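Local coordinates for protein cycloalternan-forming enzyme (Listeria monocytogenes serovar 1/2a, PDB 5F7U) that is a multidomain member of glycoside hydrolase family 31 with a TIM-barrel core and binds glycans at several separate sites, at residues T19-P27 and D35-W43. The protein carries 1 engineered substitution. Sequence-based numbering, arbitrary orientation.
With GLC (alpha-D-glucopyranose), chain E.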
loop_
_atom_site.group_PDB
_atom_site.type_symbol
_atom_site.label_atom_id
_atom_site.label_comp_id
_atom_site.label_asym_id
_atom_site.label_seq_id
_atom_site.Cartn_x
_atom_site.Cartn_y
_atom_site.Cartn_z
ATOM N N THR A 19 3.786 -20.881 16.998
ATOM C CA THR A 19 3.973 -21.498 18.325
ATOM C C THR A 19 3.215 -22.814 18.430
ATOM O O THR A 19 2.363 -23.123 17.591
ATOM C CB THR A 19 3.514 -20.600 19.500
ATOM O OG1 THR A 19 2.094 -20.410 19.469
ATOM C CG2 THR A 19 4.194 -19.233 19.499
ATOM N N VAL A 20 3.525 -23.590 19.467
ATOM C CA VAL A 20 2.732 -24.789 19.745
ATOM C C VAL A 20 2.178 -24.688 21.149
ATOM O O VAL A 20 2.802 -24.066 22.024
ATOM C CB VAL A 20 3.533 -26.118 19.582
ATOM C CG1 VAL A 20 4.072 -26.262 18.151
ATOM C CG2 VAL A 20 4.657 -26.234 20.628
ATOM N N GLN A 21 1.000 -25.281 21.351
ATOM C CA GLN A 21 0.511 -25.611 22.686
ATOM C C GLN A 21 1.322 -26.801 23.216
ATOM O O GLN A 21 1.919 -27.529 22.423
ATOM C CB GLN A 21 -0.992 -25.915 22.637
ATOM C CG GLN A 21 -1.810 -24.683 22.221
ATOM C CD GLN A 21 -1.646 -23.525 23.188
ATOM O OE1 GLN A 21 -0.972 -22.528 22.888
ATOM N NE2 GLN A 21 -2.227 -23.664 24.373
ATOM N N PRO A 22 1.382 -26.990 24.550
ATOM C CA PRO A 22 2.289 -28.020 25.089
ATOM C C PRO A 22 1.722 -29.450 25.070
ATOM O O PRO A 22 2.299 -30.346 25.674
ATOM C CB PRO A 22 2.501 -27.559 26.547
ATOM C CG PRO A 22 1.250 -26.821 26.888
ATOM C CD PRO A 22 0.878 -26.093 25.612
ATOM N N THR A 23 0.618 -29.650 24.365
ATOM C CA THR A 23 -0.074 -30.948 24.338
ATOM C C THR A 23 -0.460 -31.357 22.915
ATOM O O THR A 23 -1.502 -32.006 22.689
ATOM C CB THR A 23 -1.319 -30.934 25.231
ATOM O OG1 THR A 23 -2.168 -29.832 24.858
ATOM C CG2 THR A 23 -0.907 -30.822 26.720
ATOM N N GLU A 24 0.412 -31.010 21.971
ATOM C CA GLU A 24 0.186 -31.256 20.531
ATOM C C GLU A 24 0.899 -32.520 20.060
ATOM O O GLU A 24 1.706 -33.117 20.792
ATOM C CB GLU A 24 0.709 -30.081 19.705
ATOM C CG GLU A 24 -0.033 -28.770 19.933
ATOM C CD GLU A 24 0.306 -27.698 18.901
ATOM O OE1 GLU A 24 0.947 -28.016 17.856
ATOM O OE2 GLU A 24 -0.091 -26.533 19.133
ATOM N N ARG A 25 0.601 -32.914 18.825
ATOM C CA ARG A 25 1.351 -33.947 18.123
ATOM C C ARG A 25 2.420 -33.274 17.269
ATOM O O ARG A 25 2.162 -32.232 16.658
ATOM C CB ARG A 25 0.405 -34.731 17.231
ATOM C CG ARG A 25 1.098 -35.688 16.268
ATOM C CD ARG A 25 0.050 -36.537 15.579
ATOM N NE ARG A 25 -0.717 -35.774 14.578
ATOM C CZ ARG A 25 -2.035 -35.858 14.428
ATOM N NH1 ARG A 25 -2.616 -35.201 13.438
ATOM N NH2 ARG A 25 -2.777 -36.583 15.270
ATOM N N SER A 26 3.609 -33.857 17.226
ATOM C CA SER A 26 4.688 -33.296 16.405
ATOM C C SER A 26 5.346 -34.402 15.576
ATOM O O SER A 26 5.744 -35.421 16.155
ATOM C CB SER A 26 5.723 -32.576 17.278
ATOM O OG SER A 26 6.744 -32.006 16.457
ATOM N N PRO A 27 5.421 -34.256 14.239
ATOM C CA PRO A 27 4.781 -33.189 13.456
ATOM C C PRO A 27 3.265 -33.261 13.513
ATOM O O PRO A 27 2.700 -34.337 13.722
ATOM C CB PRO A 27 5.221 -33.481 12.017
ATOM C CG PRO A 27 6.134 -34.661 12.068
ATOM C CD PRO A 27 5.906 -35.351 13.384
ATOM N N ASP A 35 9.465 -39.334 12.670
ATOM C CA ASP A 35 9.119 -39.778 14.009
ATOM C C ASP A 35 7.971 -38.944 14.595
ATOM O O ASP A 35 8.005 -37.717 14.539
ATOM C CB ASP A 35 10.347 -39.717 14.917
ATOM C CG ASP A 35 10.051 -40.221 16.293
ATOM O OD1 ASP A 35 9.495 -41.339 16.384
ATOM O OD2 ASP A 35 10.371 -39.518 17.278
ATOM N N VAL A 36 6.955 -39.621 15.134
ATOM C CA VAL A 36 5.730 -38.961 15.611
ATOM C C VAL A 36 5.712 -38.991 17.134
ATOM O O VAL A 36 5.724 -40.065 17.750
ATOM C CB VAL A 36 4.459 -39.617 15.039
ATOM C CG1 VAL A 36 3.192 -38.906 15.542
ATOM C CG2 VAL A 36 4.503 -39.628 13.508
ATOM N N ILE A 37 5.717 -37.799 17.726
ATOM C CA ILE A 37 5.647 -37.634 19.181
ATOM C C ILE A 37 4.311 -37.043 19.594
ATOM O O ILE A 37 3.825 -36.077 18.977
ATOM C CB ILE A 37 6.784 -36.709 19.705
ATOM C CG1 ILE A 37 8.172 -37.271 19.332
ATOM C CG2 ILE A 37 6.669 -36.458 21.222
ATOM C CD1 ILE A 37 8.524 -38.597 19.979
ATOM N N LEU A 38 3.741 -37.601 20.659
ATOM C CA LEU A 38 2.519 -37.071 21.263
ATOM C C LEU A 38 2.810 -36.465 22.622
ATOM O O LEU A 38 3.318 -37.141 23.526
ATOM C CB LEU A 38 1.450 -38.156 21.389
ATOM C CG LEU A 38 1.185 -39.057 20.196
ATOM C CD1 LEU A 38 0.174 -40.124 20.622
ATOM C CD2 LEU A 38 0.655 -38.272 19.000
ATOM N N ASN A 39 2.489 -35.186 22.753
ATOM C CA ASN A 39 2.624 -34.487 24.031
ATOM C C ASN A 39 1.296 -34.503 24.770
ATOM O O ASN A 39 0.287 -34.057 24.238
ATOM C CB ASN A 39 3.129 -33.067 23.798
ATOM C CG ASN A 39 4.501 -33.065 23.167
ATOM O OD1 ASN A 39 5.477 -33.392 23.832
ATOM N ND2 ASN A 39 4.577 -32.769 21.862
ATOM N N ILE A 40 1.322 -35.027 25.993
ATOM C CA ILE A 40 0.103 -35.277 26.784
ATOM C C ILE A 40 0.256 -34.665 28.171
ATOM O O ILE A 40 1.339 -34.734 28.745
ATOM C CB ILE A 40 -0.109 -36.812 26.916
ATOM C CG1 ILE A 40 -0.177 -37.458 25.518
ATOM C CG2 ILE A 40 -1.347 -37.147 27.756
ATOM C CD1 ILE A 40 0.156 -38.956 25.527
ATOM N N THR A 41 -0.818 -34.079 28.722
ATOM C CA THR A 41 -0.754 -33.571 30.102
ATOM C C THR A 41 -1.729 -34.299 31.003
ATOM O O THR A 41 -2.780 -34.759 30.542
ATOM C CB THR A 41 -0.936 -32.028 30.196
ATOM O OG1 THR A 41 -0.507 -31.539 31.478
ATOM C CG2 THR A 41 -2.367 -31.580 29.933
ATOM N N THR A 42 -1.339 -34.437 32.269
ATOM C CA THR A 42 -2.263 -34.899 33.308
ATOM C C THR A 42 -2.178 -33.931 34.484
ATOM O O THR A 42 -1.177 -33.226 34.640
ATOM C CB THR A 42 -1.892 -36.314 33.797
ATOM O OG1 THR A 42 -0.515 -36.330 34.241
ATOM C CG2 THR A 42 -2.096 -37.324 32.669
ATOM N N TRP A 43 -3.218 -33.909 35.315
ATOM C CA TRP A 43 -3.228 -33.083 36.519
ATOM C C TRP A 43 -4.137 -33.762 37.552
ATOM O O TRP A 43 -5.042 -34.500 37.146
ATOM C CB TRP A 43 -3.729 -31.667 36.213
ATOM C CG TRP A 43 -5.138 -31.615 35.707
ATOM C CD1 TRP A 43 -6.274 -31.388 36.453
ATOM C CD2 TRP A 43 -5.567 -31.793 34.358
ATOM N NE1 TRP A 43 -7.383 -31.412 35.636
ATOM C CE2 TRP A 43 -6.982 -31.659 34.348
ATOM C CE3 TRP A 43 -4.900 -32.062 33.149
ATOM C CZ2 TRP A 43 -7.739 -31.770 33.172
ATOM C CZ3 TRP A 43 -5.660 -32.180 31.969
ATOM C CH2 TRP A 43 -7.065 -32.037 31.999
HETATM C C1 GLC E . -6.710 -27.726 35.643
HETATM C C2 GLC E . -5.437 -28.170 34.898
HETATM C C3 GLC E . -5.456 -27.707 33.436
HETATM C C4 GLC E . -6.728 -28.174 32.716
HETATM C C5 GLC E . -7.977 -27.732 33.502
HETATM C C6 GLC E . -9.261 -28.336 32.937
HETATM O O1 GLC E . -6.685 -26.320 35.913
HETATM O O2 GLC E . -4.268 -27.695 35.578
HETATM O O3 GLC E . -4.312 -28.201 32.738
HETATM O O4 GLC E . -6.745 -27.609 31.399
HETATM O O5 GLC E . -7.900 -28.075 34.904
HETATM O O6 GLC E . -10.361 -27.505 33.316
#
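Glu24 O is gripped twice by Asn39. The backbone N of Asn39 lies 3.0 Å from Glu24 O. Asn39 ND2 reaches Glu24 O at 3.1 Å, from the opposite face of the carbonyl plane. Asn39 CG sits beside its own backbone N (chi1 -62°), which swings ND2 round to Glu24 O, the same oxygen that its own backbone N holds. Asn39 OD1 has Lys80 as its partner. Further along, Ser26 N meets Ile37 O at 2.8 Å and Ile37 N meets Ser26 O at 2.9 Å; both bonds are nearly straight. Ser26 and Ile37 thus form the hydrogen-bonded pair of a short antiparallel beta hairpin, and Arg25 with Leu38 the non-hydrogen-bonded one. The hairpin belongs to the Lmo2446-like N-terminal region, an E-set relative, and strands 6-8 and 76-84 also pair with strand 36-43. The packed face carries Arg25, whose aliphatic chain runs alongside Leu38 and Val36. Arg25 CG lies 3.8 Å from Leu38 CD2, and Arg25 CD touches Val36 CG1. The guanidinium continues to Tyr94 and to the backbone O of Arg28. The face with Ser26 and Ile37 is looser: Ser26 is exposed and its hydroxyl makes no close contact with strand 36-43. Beyond Asn39, Thr23 CG2 packs 3.6 Å from Thr41 CG2; past Thr41 the segments part. At the strand's far end, one face of the Trp43 ring carries the glucose, with GLC C2 3.5 Å above the ring plane.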